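Local coordinates for transcriptional regulator, TetR family (Agrobacterium tumefaciens, PDB 3C2B), which probably binds regulatory DNA as a two-chain repressor-like transcription factor of the TetR family, through an N-terminal helix-turn-helix domain, at residues Ser14-Ala19 and Tyr53-Asp58; Leu21-Arg26 and Ala42-Cys47; Glu94-Asp99 and Arg137-Arg142; Gly145-Gly150 and Leu156-Ala161; Tyr165-Gly170 and Thr203-Glu208. One frame throughout, in Å; residues are numbered along the deposited sequence.

Contact 1: residues Ser14-Ala19 and Tyr53-Asp58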
# COMPACT_ATOMS: atom_id res chain seq x y z
N SER A 14 -4.25 6.87 31.50
CA SER A 14 -3.79 6.83 32.93
C SER A 14 -2.68 5.78 33.15
O SER A 14 -2.59 4.84 32.37
CB SER A 14 -4.96 6.57 33.88
OG SER A 14 -5.24 5.18 34.01
N PRO A 15 -1.84 5.95 34.20
CA PRO A 15 -0.73 5.05 34.55
C PRO A 15 -1.00 3.56 34.29
O PRO A 15 -0.26 2.91 33.53
CB PRO A 15 -0.55 5.28 36.05
CG PRO A 15 -0.93 6.72 36.24
CD PRO A 15 -1.91 7.09 35.14
N ARG A 16 -2.06 3.04 34.89
CA ARG A 16 -2.46 1.65 34.73
C ARG A 16 -3.02 1.35 33.33
O ARG A 16 -2.71 0.30 32.73
CB ARG A 16 -3.47 1.27 35.82
CG ARG A 16 -4.03 -0.14 35.76
CD ARG A 16 -2.94 -1.22 35.76
NE ARG A 16 -3.49 -2.54 36.05
CZ ARG A 16 -3.00 -3.69 35.58
NH1 ARG A 16 -1.94 -3.70 34.79
NH2 ARG A 16 -3.59 -4.83 35.91
N GLN A 17 -3.85 2.26 32.82
CA GLN A 17 -4.48 2.10 31.51
C GLN A 17 -3.43 2.06 30.38
O GLN A 17 -3.56 1.28 29.43
CB GLN A 17 -5.51 3.19 31.26
CG GLN A 17 -6.81 3.03 32.04
CD GLN A 17 -7.72 4.25 31.89
OE1 GLN A 17 -8.30 4.49 30.83
NE2 GLN A 17 -7.84 5.01 32.97
N ASN A 18 -2.38 2.88 30.53
CA ASN A 18 -1.23 2.88 29.62
C ASN A 18 -0.40 1.58 29.65
O ASN A 18 -0.18 0.96 28.60
CB ASN A 18 -0.37 4.13 29.85
CG ASN A 18 -1.11 5.42 29.54
OD1 ASN A 18 -2.16 5.42 28.88
ND2 ASN A 18 -0.58 6.54 30.02
N ALA A 19 0.04 1.15 30.84
CA ALA A 19 0.77 -0.11 30.98
C ALA A 19 0.04 -1.26 30.28
O ALA A 19 0.67 -2.10 29.62
CB ALA A 19 1.01 -0.43 32.43
N TYR A 53 -13.68 -4.14 30.31
CA TYR A 53 -14.96 -3.56 29.93
C TYR A 53 -15.17 -2.11 30.42
O TYR A 53 -15.57 -1.25 29.62
CB TYR A 53 -16.12 -4.47 30.37
CG TYR A 53 -17.49 -3.97 29.96
CD1 TYR A 53 -18.33 -3.33 30.88
CD2 TYR A 53 -17.95 -4.13 28.65
CE1 TYR A 53 -19.59 -2.86 30.50
CE2 TYR A 53 -19.21 -3.67 28.26
CZ TYR A 53 -20.03 -3.04 29.19
OH TYR A 53 -21.27 -2.59 28.82
N LYS A 54 -14.90 -1.83 31.69
CA LYS A 54 -15.12 -0.48 32.24
C LYS A 54 -14.00 0.51 31.90
O LYS A 54 -14.17 1.72 32.05
CB LYS A 54 -15.45 -0.50 33.76
CG LYS A 54 -14.30 -0.19 34.73
CD LYS A 54 -13.61 -1.46 35.21
CE LYS A 54 -12.63 -1.18 36.36
NZ LYS A 54 -13.19 -1.57 37.68
N TRP A 55 -12.87 -0.01 31.42
CA TRP A 55 -11.79 0.84 30.92
C TRP A 55 -12.06 1.37 29.50
O TRP A 55 -11.93 2.57 29.25
CB TRP A 55 -10.44 0.11 30.95
CG TRP A 55 -9.86 -0.14 32.33
CD1 TRP A 55 -10.21 0.48 33.50
CD2 TRP A 55 -8.82 -1.06 32.67
NE1 TRP A 55 -9.46 -0.01 34.55
CE2 TRP A 55 -8.60 -0.96 34.06
CE3 TRP A 55 -8.05 -1.97 31.93
CZ2 TRP A 55 -7.64 -1.73 34.73
CZ3 TRP A 55 -7.10 -2.74 32.60
CH2 TRP A 55 -6.90 -2.62 33.98
N PHE A 56 -12.45 0.45 28.60
CA PHE A 56 -12.49 0.72 27.14
C PHE A 56 -13.83 0.39 26.46
O PHE A 56 -13.89 0.28 25.23
CB PHE A 56 -11.36 -0.03 26.39
CG PHE A 56 -10.03 -0.07 27.13
CD1 PHE A 56 -9.47 -1.30 27.46
CD2 PHE A 56 -9.35 1.11 27.48
CE1 PHE A 56 -8.25 -1.36 28.14
CE2 PHE A 56 -8.13 1.07 28.17
CZ PHE A 56 -7.58 -0.17 28.50
N GLY A 57 -14.90 0.23 27.24
CA GLY A 57 -16.20 -0.17 26.68
C GLY A 57 -16.21 -1.64 26.29
O GLY A 57 -16.20 -2.50 27.16
N ASP A 58 -16.23 -1.92 24.99
CA ASP A 58 -16.23 -3.30 24.49
C ASP A 58 -14.92 -3.64 23.76
O ASP A 58 -13.94 -2.89 23.85
CB ASP A 58 -17.44 -3.54 23.58
CG ASP A 58 -17.78 -2.34 22.70
OD1 ASP A 58 -18.44 -1.41 23.20
OD2 ASP A 58 -17.40 -2.33 21.51
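Trp55 reaches from helix 49-56 to the first turns of helix 15-31, where Gln17 and Arg16 receive it. This is the packed part: Gln17 lays its aliphatic stem over one face of the indole, CG lying 4.4 Å from Trp55 CG, and Arg16 meets the far end of the six-membered ring. Arg16 NE stands 4.0 Å from Trp55 CH2, its CG 4.1 Å from Trp55 CZ2, with the guanidinium plane turned 77° from the indole. Within 53-58, Trp55 CB sits over the Phe56 ring, which backs the indole. The amide end of the partly exposed Gln17 is the loose side: OE1 is 4.3 Å from Phe56 CE2 with no bond across, and NE2 makes a weak bond to Ser14 OG. Arg16 NH1 bonds to Ala45 O at the end of helix 38-45. Helix 49-56 is the second helix of the predicted helix-turn-helix; the contact packs it against helix 15-31, and Phe56 adds Leu62 and Ala65 of helix 59-71.

Contact 2: residues Leu21-Arg26 and Ala42-Cys47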
# COMPACT_ATOMS: atom_id res chain seq x y z
N LEU A 21 -2.36 -1.05 27.78
CA LEU A 21 -2.34 -0.80 26.36
C LEU A 21 -0.99 -1.16 25.73
O LEU A 21 -0.94 -1.63 24.58
CB LEU A 21 -2.77 0.65 26.08
CG LEU A 21 -4.27 0.93 26.31
CD1 LEU A 21 -4.57 2.42 26.26
CD2 LEU A 21 -5.20 0.14 25.35
N ASP A 22 0.11 -0.94 26.47
CA ASP A 22 1.43 -1.42 26.05
C ASP A 22 1.51 -2.94 25.89
O ASP A 22 2.18 -3.44 24.98
CB ASP A 22 2.53 -0.94 27.00
CG ASP A 22 3.09 0.43 26.63
OD1 ASP A 22 2.94 0.90 25.47
OD2 ASP A 22 3.69 1.05 27.53
N GLN A 23 0.84 -3.69 26.76
CA GLN A 23 0.76 -5.14 26.61
C GLN A 23 -0.04 -5.54 25.37
O GLN A 23 0.30 -6.53 24.68
CB GLN A 23 0.16 -5.79 27.85
CG GLN A 23 1.11 -5.92 29.05
CD GLN A 23 2.53 -6.30 28.64
OE1 GLN A 23 3.49 -5.65 29.05
NE2 GLN A 23 2.67 -7.36 27.83
N ALA A 24 -1.09 -4.77 25.09
CA ALA A 24 -2.00 -5.06 23.99
C ALA A 24 -1.33 -4.78 22.63
O ALA A 24 -1.46 -5.57 21.69
CB ALA A 24 -3.32 -4.30 24.15
N LEU A 25 -0.61 -3.66 22.56
CA LEU A 25 0.27 -3.33 21.43
C LEU A 25 1.32 -4.43 21.20
O LEU A 25 1.50 -4.86 20.07
CB LEU A 25 0.95 -1.97 21.65
CG LEU A 25 0.23 -0.69 21.18
CD1 LEU A 25 -1.30 -0.76 21.31
CD2 LEU A 25 0.78 0.58 21.85
N ARG A 26 1.97 -4.87 22.28
CA ARG A 26 2.93 -5.97 22.27
C ARG A 26 2.33 -7.27 21.69
O ARG A 26 2.93 -7.87 20.80
CB ARG A 26 3.49 -6.21 23.68
CG ARG A 26 4.22 -7.55 23.88
CD ARG A 26 5.26 -7.47 25.00
NE ARG A 26 6.43 -6.66 24.60
CZ ARG A 26 7.44 -6.30 25.40
NH1 ARG A 26 7.47 -6.67 26.68
NH2 ARG A 26 8.43 -5.56 24.90
N ALA A 42 -5.80 -10.31 29.40
CA ALA A 42 -5.95 -10.50 30.86
C ALA A 42 -4.69 -11.15 31.44
O ALA A 42 -4.17 -10.68 32.47
CB ALA A 42 -7.20 -11.31 31.20
N ARG A 43 -4.19 -12.19 30.76
CA ARG A 43 -2.98 -12.93 31.14
C ARG A 43 -1.74 -12.05 31.08
O ARG A 43 -1.00 -11.97 32.06
CB ARG A 43 -2.76 -14.17 30.25
CG ARG A 43 -3.73 -15.36 30.40
CD ARG A 43 -3.50 -16.35 29.22
NE ARG A 43 -4.63 -17.25 28.92
CZ ARG A 43 -4.93 -18.38 29.57
NH1 ARG A 43 -4.21 -18.78 30.62
NH2 ARG A 43 -5.97 -19.11 29.18
N ALA A 44 -1.52 -11.41 29.92
CA ALA A 44 -0.36 -10.53 29.69
C ALA A 44 -0.22 -9.33 30.66
O ALA A 44 0.89 -9.04 31.16
CB ALA A 44 -0.35 -10.05 28.24
N ALA A 45 -1.33 -8.66 30.96
CA ALA A 45 -1.32 -7.41 31.75
C ALA A 45 -1.84 -7.52 33.19
O ALA A 45 -1.95 -6.49 33.88
CB ALA A 45 -2.07 -6.31 31.00
N ASN A 46 -2.17 -8.72 33.65
CA ASN A 46 -2.67 -8.93 35.02
C ASN A 46 -3.96 -8.15 35.33
O ASN A 46 -4.10 -7.56 36.41
CB ASN A 46 -1.60 -8.56 36.05
CG ASN A 46 -0.40 -9.46 35.97
OD1 ASN A 46 -0.52 -10.64 35.66
ND2 ASN A 46 0.77 -8.90 36.28
N CYS A 47 -4.88 -8.13 34.38
CA CYS A 47 -6.16 -7.47 34.62
C CYS A 47 -7.37 -8.39 34.43
O CYS A 47 -7.24 -9.55 34.00
CB CYS A 47 -6.28 -6.14 33.84
SG CYS A 47 -6.47 -6.26 32.06
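The carboxamide of Gln23 is the flat side-chain group here, and Ala44 of helix 38-45 meets it: Ala44 O lies over one face of the amide, 4.1 Å from Gln23 CD, and the Ala44 methyl approaches obliquely from the same side, its CB 4.1 Å from Gln23 NE2. There is no aromatic ring in the contact and no hydrogen bond across it, so the amide is placed by packing as far as these two segments go. What fits most closely is the aliphatic stem. Gln23 CG touches Ala45 CB at 3.8 Å and, at the same distance, Ala44 O, while Gln23 CB adds a second methylene against the Ala45 methyl. The chain bends at its second torsion (chi2 -40°), which folds the amide back alongside Ala44 instead of letting it run straight out past the helix. Small residues on the facing side let the backbones come close: the CA atoms of Gln23 and Ala45 are 6.0 Å apart. Gln23 also packs on Leu41, and Ala24 beside it touches Leu41 and Leu36. At the end of helix 38-45 the chain turns through Asn46, which has positive phi. Helix 38-45 is the first helix of the predicted helix-turn-helix and helix 49-56 the second; the contact seats that first helix against helix 15-31, as in the three-helix DNA-binding domain of TetR-family regulators.

Contact 3: residues Glu94-Asp99 and Arg137-Arg142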
# COMPACT_ATOMS: atom_id res chain seq x y z
N GLU A 94 14.65 15.07 1.55
CA GLU A 94 15.22 13.74 1.75
C GLU A 94 14.97 13.22 3.18
O GLU A 94 14.65 12.05 3.36
CB GLU A 94 16.72 13.72 1.47
CG GLU A 94 17.06 13.95 -0.01
CD GLU A 94 18.55 13.73 -0.31
OE1 GLU A 94 19.18 12.82 0.27
OE2 GLU A 94 19.09 14.48 -1.14
N VAL A 95 15.17 14.08 4.19
CA VAL A 95 14.96 13.68 5.58
C VAL A 95 13.49 13.26 5.78
O VAL A 95 13.20 12.23 6.37
CB VAL A 95 15.45 14.75 6.59
CG1 VAL A 95 15.06 14.37 8.04
CG2 VAL A 95 16.98 14.98 6.46
N PHE A 96 12.58 14.07 5.22
CA PHE A 96 11.20 13.70 5.23
C PHE A 96 10.96 12.26 4.64
O PHE A 96 10.34 11.39 5.28
CB PHE A 96 10.35 14.71 4.47
CG PHE A 96 8.95 14.27 4.35
CD1 PHE A 96 8.06 14.49 5.42
CD2 PHE A 96 8.54 13.52 3.23
CE1 PHE A 96 6.74 14.02 5.37
CE2 PHE A 96 7.20 13.02 3.17
CZ PHE A 96 6.31 13.27 4.26
N ALA A 97 11.43 12.04 3.42
CA ALA A 97 11.15 10.75 2.74
C ALA A 97 11.62 9.56 3.58
O ALA A 97 10.91 8.57 3.71
CB ALA A 97 11.79 10.75 1.36
N HIS A 98 12.82 9.68 4.16
CA HIS A 98 13.41 8.63 4.99
C HIS A 98 12.61 8.44 6.29
O HIS A 98 12.31 7.30 6.68
CB HIS A 98 14.89 9.05 5.27
CG HIS A 98 15.78 7.97 5.80
ND1 HIS A 98 17.16 8.04 5.72
CD2 HIS A 98 15.51 6.81 6.48
CE1 HIS A 98 17.70 6.98 6.31
NE2 HIS A 98 16.71 6.21 6.76
N ASP A 99 12.26 9.55 6.96
CA ASP A 99 11.31 9.53 8.09
C ASP A 99 9.97 8.83 7.73
O ASP A 99 9.46 8.03 8.49
CB ASP A 99 11.00 10.95 8.55
CG ASP A 99 12.17 11.63 9.22
OD1 ASP A 99 13.18 10.97 9.55
OD2 ASP A 99 12.07 12.86 9.45
N ARG A 137 -1.48 12.36 10.26
CA ARG A 137 -1.69 13.80 10.25
C ARG A 137 -0.41 14.61 10.43
O ARG A 137 -0.26 15.66 9.81
CB ARG A 137 -2.75 14.13 11.32
CG ARG A 137 -2.57 15.41 12.13
CD ARG A 137 -3.77 15.58 13.03
NE ARG A 137 -4.95 15.01 12.38
CZ ARG A 137 -6.08 14.69 13.00
NH1 ARG A 137 -6.20 14.91 14.30
NH2 ARG A 137 -7.08 14.18 12.32
N GLN A 138 0.49 14.12 11.26
CA GLN A 138 1.72 14.84 11.62
C GLN A 138 2.72 14.76 10.46
O GLN A 138 3.33 15.77 10.07
CB GLN A 138 2.34 14.33 12.94
CG GLN A 138 1.85 15.04 14.25
CD GLN A 138 2.62 16.32 14.59
OE1 GLN A 138 2.83 16.63 15.76
NE2 GLN A 138 3.06 17.06 13.57
N ILE A 139 2.88 13.56 9.92
CA ILE A 139 3.59 13.33 8.69
C ILE A 139 3.04 14.21 7.55
O ILE A 139 3.83 14.88 6.87
CB ILE A 139 3.62 11.82 8.32
CG1 ILE A 139 4.87 11.14 8.93
CG2 ILE A 139 3.59 11.56 6.80
CD1 ILE A 139 6.26 11.70 8.45
N ASP A 140 1.72 14.24 7.38
CA ASP A 140 1.10 14.94 6.27
C ASP A 140 1.29 16.45 6.41
O ASP A 140 1.53 17.13 5.41
CB ASP A 140 -0.38 14.61 6.16
CG ASP A 140 -0.65 13.20 5.62
OD1 ASP A 140 0.28 12.50 5.19
OD2 ASP A 140 -1.83 12.79 5.61
N ARG A 141 1.20 16.97 7.63
CA ARG A 141 1.36 18.41 7.87
C ARG A 141 2.83 18.80 7.63
O ARG A 141 3.09 19.86 7.08
CB ARG A 141 0.88 18.83 9.27
CG ARG A 141 0.26 20.24 9.28
CD ARG A 141 -0.11 20.74 10.67
NE ARG A 141 -0.98 21.92 10.60
CZ ARG A 141 -2.32 21.88 10.60
NH1 ARG A 141 -2.97 20.71 10.64
NH2 ARG A 141 -3.03 23.00 10.54
N ARG A 142 3.76 17.93 8.04
CA ARG A 142 5.18 18.11 7.73
C ARG A 142 5.36 18.31 6.21
O ARG A 142 5.89 19.32 5.78
CB ARG A 142 5.98 16.89 8.20
CG ARG A 142 7.40 17.15 8.60
CD ARG A 142 8.22 17.70 7.46
NE ARG A 142 8.91 18.95 7.84
CZ ARG A 142 10.19 19.05 8.18
NH1 ARG A 142 10.70 20.24 8.49
NH2 ARG A 142 10.96 17.98 8.22
O HOH W 1 10.52 15.00 8.68
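Phe96 and Arg142 mark the closest approach of helices 86-104 and 137-152 within these segments, their CA atoms 7.9 Å apart. The Phe96 ring fills the gap: its CG is anti to the backbone N (chi1 174°), which carries the ring across to the other helix. There the edge of the ring meets a carbonyl, with CE1 3.4 Å from Ile139 O near the ring plane. The same CE1 is 3.9 Å from Ile139 CD1, so the isoleucine approaches with the end of its longer branch, while its CG2 lies close to Phe96 CZ. Arg142 passes along the neighbouring part of the ring in the opposite direction, and its CD comes to 3.8 Å from Phe96 CD1. The guanidinium is carried past the ring toward helix 86-104, its plane 62° from that of the ring. One water links it to that helix, accepting from Arg142 NH2 at 3.0 Å and donating to Asp99 OD2 at 2.8 Å. Phe77 packs on Asp99, Ile139 and Arg142, and Tyr165 of helix 161-173 covers both Phe96 and Ile139. The hydrophobic part of the arginine thus serves the core, while water bridges the opposite charges in place of a direct salt bridge; the aspartate probably still favours the arginine's positive charge.

Contact 4: residues Gly145-Gly150 and Leu156-Ala161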
# COMPACT_ATOMS: atom_id res chain seq x y z
N GLY A 145 3.77 21.46 4.73
CA GLY A 145 4.59 22.58 5.24
C GLY A 145 5.85 22.79 4.40
O GLY A 145 6.15 23.88 3.95
N LEU A 146 6.57 21.70 4.17
CA LEU A 146 7.74 21.66 3.30
C LEU A 146 7.47 22.05 1.84
O LEU A 146 8.21 22.81 1.24
CB LEU A 146 8.27 20.24 3.33
CG LEU A 146 9.74 19.99 3.56
CD1 LEU A 146 10.33 21.01 4.52
CD2 LEU A 146 9.93 18.55 4.07
N ILE A 147 6.40 21.50 1.27
CA ILE A 147 6.02 21.74 -0.09
C ILE A 147 5.59 23.20 -0.25
O ILE A 147 5.94 23.85 -1.24
CB ILE A 147 4.93 20.73 -0.53
CG1 ILE A 147 5.51 19.29 -0.55
CG2 ILE A 147 4.36 21.06 -1.90
CD1 ILE A 147 4.49 18.22 -1.07
N GLU A 148 4.86 23.71 0.72
CA GLU A 148 4.51 25.13 0.75
C GLU A 148 5.75 26.04 0.85
O GLU A 148 5.88 26.99 0.08
CB GLU A 148 3.49 25.39 1.87
CG GLU A 148 2.90 26.78 1.94
CD GLU A 148 2.59 27.37 0.58
OE1 GLU A 148 2.23 26.63 -0.36
OE2 GLU A 148 2.69 28.60 0.46
N ALA A 149 6.65 25.74 1.78
CA ALA A 149 7.94 26.46 1.88
C ALA A 149 8.75 26.47 0.56
O ALA A 149 9.27 27.52 0.18
CB ALA A 149 8.79 25.89 3.01
N GLY A 150 8.83 25.32 -0.12
CA GLY A 150 9.41 25.21 -1.45
C GLY A 150 8.74 26.07 -2.52
O GLY A 150 9.42 26.76 -3.30
N LEU A 156 9.43 25.36 -6.27
CA LEU A 156 8.44 24.36 -6.71
C LEU A 156 7.26 25.02 -7.40
O LEU A 156 6.76 26.05 -6.95
CB LEU A 156 7.88 23.57 -5.52
CG LEU A 156 8.87 22.77 -4.68
CD1 LEU A 156 8.06 22.12 -3.57
CD2 LEU A 156 9.57 21.74 -5.57
N ARG A 157 6.80 24.39 -8.47
CA ARG A 157 5.65 24.86 -9.18
C ARG A 157 4.67 23.69 -9.30
O ARG A 157 5.08 22.58 -9.62
CB ARG A 157 6.09 25.40 -10.56
CG ARG A 157 5.07 25.28 -11.66
CD ARG A 157 5.61 25.57 -13.10
NE ARG A 157 6.72 24.71 -13.58
CZ ARG A 157 6.73 23.37 -13.64
NH1 ARG A 157 5.70 22.62 -13.20
NH2 ARG A 157 7.80 22.75 -14.13
N PHE A 158 3.39 23.93 -9.03
CA PHE A 158 2.36 22.90 -9.22
C PHE A 158 0.98 23.56 -9.29
O PHE A 158 0.77 24.61 -8.69
CB PHE A 158 2.37 21.82 -8.10
CG PHE A 158 2.58 22.39 -6.71
CD1 PHE A 158 3.83 22.36 -6.13
CD2 PHE A 158 1.54 23.00 -6.03
CE1 PHE A 158 4.04 22.92 -4.87
CE2 PHE A 158 1.74 23.56 -4.77
CZ PHE A 158 3.00 23.52 -4.19
N ASP A 159 0.06 22.91 -10.01
CA ASP A 159 -1.35 23.29 -10.04
C ASP A 159 -2.07 23.03 -8.72
O ASP A 159 -2.92 23.81 -8.31
CB ASP A 159 -2.07 22.52 -11.15
CG ASP A 159 -1.62 22.95 -12.54
OD1 ASP A 159 -1.06 22.11 -13.29
OD2 ASP A 159 -1.82 24.14 -12.87
N ASP A 160 -1.70 21.94 -8.05
CA ASP A 160 -2.42 21.53 -6.88
C ASP A 160 -1.43 20.93 -5.89
O ASP A 160 -0.78 19.96 -6.17
CB ASP A 160 -3.52 20.53 -7.33
CG ASP A 160 -4.30 19.94 -6.18
OD1 ASP A 160 -3.93 20.16 -5.01
OD2 ASP A 160 -5.28 19.24 -6.47
N ALA A 161 -1.33 21.53 -4.71
CA ALA A 161 -0.38 21.13 -3.72
C ALA A 161 -0.58 19.70 -3.19
O ALA A 161 0.39 19.05 -2.85
CB ALA A 161 -0.41 22.13 -2.55
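Apolar contacts carry most of this meeting, with Ile147 at its middle. Its CG2 branch presses on the outer end of the Phe158 ring, 3.5 Å from CE1 and 3.6 Å from CZ, and lies 4.2 Å from Leu156 CD1. Phe158 takes the crowded first torsion, CG between the backbone N and the carbonyl carbon (chi1 42°), and from there the ring extends back to the helix. Leu156 packs instead against the backbone: its CD1 is 3.6 Å from Ile147 O and rests directly on Gly150 CA, 4.0 Å away. Polar contact across the segments is confined to one weak backbone bond, Leu156 N to Gly150 O, 3.3 Å long and bent to 133°. Phe201 of helix 190-205 packs on Ile147 and Leu156. Residues 156-161 thus form an interhelical loop that doubles back along helix 137-152, with Asp160 as N-cap of helix 161-173, in the all-helical C-terminal domain.

Contact 5: residues Tyr165-Gly170 and Thr203-Glu208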
# COMPACT_ATOMS: atom_id res chain seq x y z
N TYR A 165 1.95 16.42 -3.31
CA TYR A 165 2.24 15.51 -2.16
C TYR A 165 1.88 14.06 -2.50
O TYR A 165 2.64 13.12 -2.20
CB TYR A 165 1.57 15.98 -0.85
CG TYR A 165 1.77 15.06 0.36
CD1 TYR A 165 2.97 14.33 0.52
CD2 TYR A 165 0.80 14.94 1.36
CE1 TYR A 165 3.19 13.49 1.61
CE2 TYR A 165 1.03 14.09 2.49
CZ TYR A 165 2.24 13.39 2.60
OH TYR A 165 2.48 12.52 3.65
N ARG A 166 0.74 13.88 -3.16
CA ARG A 166 0.33 12.58 -3.68
C ARG A 166 1.43 11.87 -4.51
O ARG A 166 1.76 10.66 -4.25
CB ARG A 166 -1.04 12.66 -4.44
CG ARG A 166 -1.62 11.28 -4.79
CD ARG A 166 -2.88 11.33 -5.71
NE ARG A 166 -3.39 9.99 -5.97
CZ ARG A 166 -2.85 9.11 -6.83
NH1 ARG A 166 -1.79 9.42 -7.56
NH2 ARG A 166 -3.36 7.90 -6.97
N SER A 167 1.99 12.61 -5.48
CA SER A 167 3.07 12.14 -6.32
C SER A 167 4.31 11.80 -5.48
O SER A 167 4.88 10.74 -5.64
CB SER A 167 3.47 13.18 -7.36
OG SER A 167 2.44 13.37 -8.33
N PHE A 168 4.71 12.70 -4.60
CA PHE A 168 5.88 12.51 -3.75
C PHE A 168 5.72 11.26 -2.91
O PHE A 168 6.64 10.44 -2.82
CB PHE A 168 6.06 13.72 -2.84
CG PHE A 168 7.39 13.80 -2.13
CD1 PHE A 168 8.56 13.27 -2.69
CD2 PHE A 168 7.48 14.43 -0.89
CE1 PHE A 168 9.79 13.40 -2.03
CE2 PHE A 168 8.72 14.58 -0.24
CZ PHE A 168 9.87 14.05 -0.82
N TYR A 169 4.52 11.07 -2.38
CA TYR A 169 4.29 9.95 -1.48
C TYR A 169 4.42 8.66 -2.27
O TYR A 169 5.05 7.70 -1.81
CB TYR A 169 2.90 10.10 -0.84
CG TYR A 169 2.58 9.09 0.24
CD1 TYR A 169 2.36 7.74 -0.04
CD2 TYR A 169 2.51 9.51 1.56
CE1 TYR A 169 2.08 6.84 1.00
CE2 TYR A 169 2.20 8.62 2.60
CZ TYR A 169 2.01 7.33 2.32
OH TYR A 169 1.70 6.54 3.38
N GLY A 170 3.80 8.61 -3.45
CA GLY A 170 3.85 7.37 -4.27
C GLY A 170 5.28 7.09 -4.72
O GLY A 170 5.74 5.93 -4.77
N THR A 203 12.38 16.86 -10.42
CA THR A 203 12.15 16.81 -11.85
C THR A 203 10.70 17.19 -12.19
O THR A 203 10.46 17.97 -13.10
CB THR A 203 12.49 15.42 -12.41
OG1 THR A 203 13.86 15.15 -12.11
CG2 THR A 203 12.29 15.38 -13.92
N LEU A 204 9.75 16.68 -11.43
CA LEU A 204 8.34 16.91 -11.72
C LEU A 204 7.91 18.33 -11.40
O LEU A 204 7.26 18.97 -12.19
CB LEU A 204 7.51 15.92 -10.89
CG LEU A 204 6.79 14.70 -11.47
CD1 LEU A 204 7.27 14.26 -12.84
CD2 LEU A 204 6.72 13.55 -10.51
N TYR A 205 8.27 18.82 -10.23
CA TYR A 205 7.76 20.08 -9.71
C TYR A 205 8.84 21.13 -9.46
O TYR A 205 8.53 22.19 -8.94
CB TYR A 205 6.99 19.86 -8.40
CG TYR A 205 5.87 18.87 -8.56
CD1 TYR A 205 4.68 19.24 -9.18
CD2 TYR A 205 6.02 17.55 -8.16
CE1 TYR A 205 3.63 18.30 -9.36
CE2 TYR A 205 5.01 16.63 -8.36
CZ TYR A 205 3.82 17.00 -8.95
OH TYR A 205 2.80 16.07 -9.09
N GLY A 206 10.09 20.84 -9.80
CA GLY A 206 11.13 21.81 -9.57
C GLY A 206 11.12 22.90 -10.64
O GLY A 206 11.00 22.61 -11.81
N THR A 207 11.26 24.15 -10.22
CA THR A 207 11.37 25.27 -11.14
C THR A 207 12.82 25.39 -11.59
O THR A 207 13.73 24.86 -10.96
CB THR A 207 10.99 26.60 -10.46
OG1 THR A 207 11.96 26.88 -9.45
CG2 THR A 207 9.61 26.53 -9.81
N GLU A 208 13.03 26.12 -12.67
CA GLU A 208 14.36 26.48 -13.14
C GLU A 208 15.30 27.03 -12.03
O GLU A 208 16.49 26.70 -12.01
CB GLU A 208 14.20 27.45 -14.30
CG GLU A 208 15.46 28.07 -14.81
CD GLU A 208 15.47 28.20 -16.32
OE1 GLU A 208 14.36 28.17 -16.94
OE2 GLU A 208 16.59 28.31 -16.88
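Ser167 OG sits anti to its own carbonyl carbon (chi1 -68°), and Tyr205 CG holds the equivalent position (chi1 -57°); together these torsions turn the serine hydroxyl and the phenol toward each other. The setting is the all-helical C-terminal domain of a TetR-family regulator, where helix 161-173 packs beside the last turn of helix 190-205. Ser167 CB comes to the edge of the Tyr205 ring, in its plane, and lies 3.9 Å from CE2, while the phenol oxygen passes beyond it to the hydroxyl. Ser167 OG also makes a weak hydrogen bond to Glu163 O, one turn back in its own helix, which helps fix its rotation. The Tyr205 ring is further hemmed in by Phe158, Ala164 and Phe201, whose ring plane is at about 45° to it. Both helices also face the second subunit, where Arg166 bonds through NH1 and NH2 to Leu171 O and Ile172 O of that subunit, and Leu204 packs on Leu204 of the same neighbouring chain. Across the contact itself, one hydrogen bond joins Ser167 OG and Tyr205 OH at 2.8 Å, and either hydroxyl could be the donor.

The five contacts fall into two groups. Contacts 1 and 2 lie in the N-terminal DNA-binding region, with centres 10 Å apart; they share helix 15-31, and contact 2 is nested within the loop that contact 1 closes. Contacts 3, 4 and 5 follow along the chain in the C-terminal domain. Contacts 3 and 4 share helix 137-152, contact 5 joins helices 161-173 and 190-205, and their centres are 9 to 14 Å apart, each touching the others. Between the groups centres are 31 to 44 Å apart, with no direct touch. The likely DNA-reading end is thus packed separately from the C-terminal core, which meets the second subunit at contact 5.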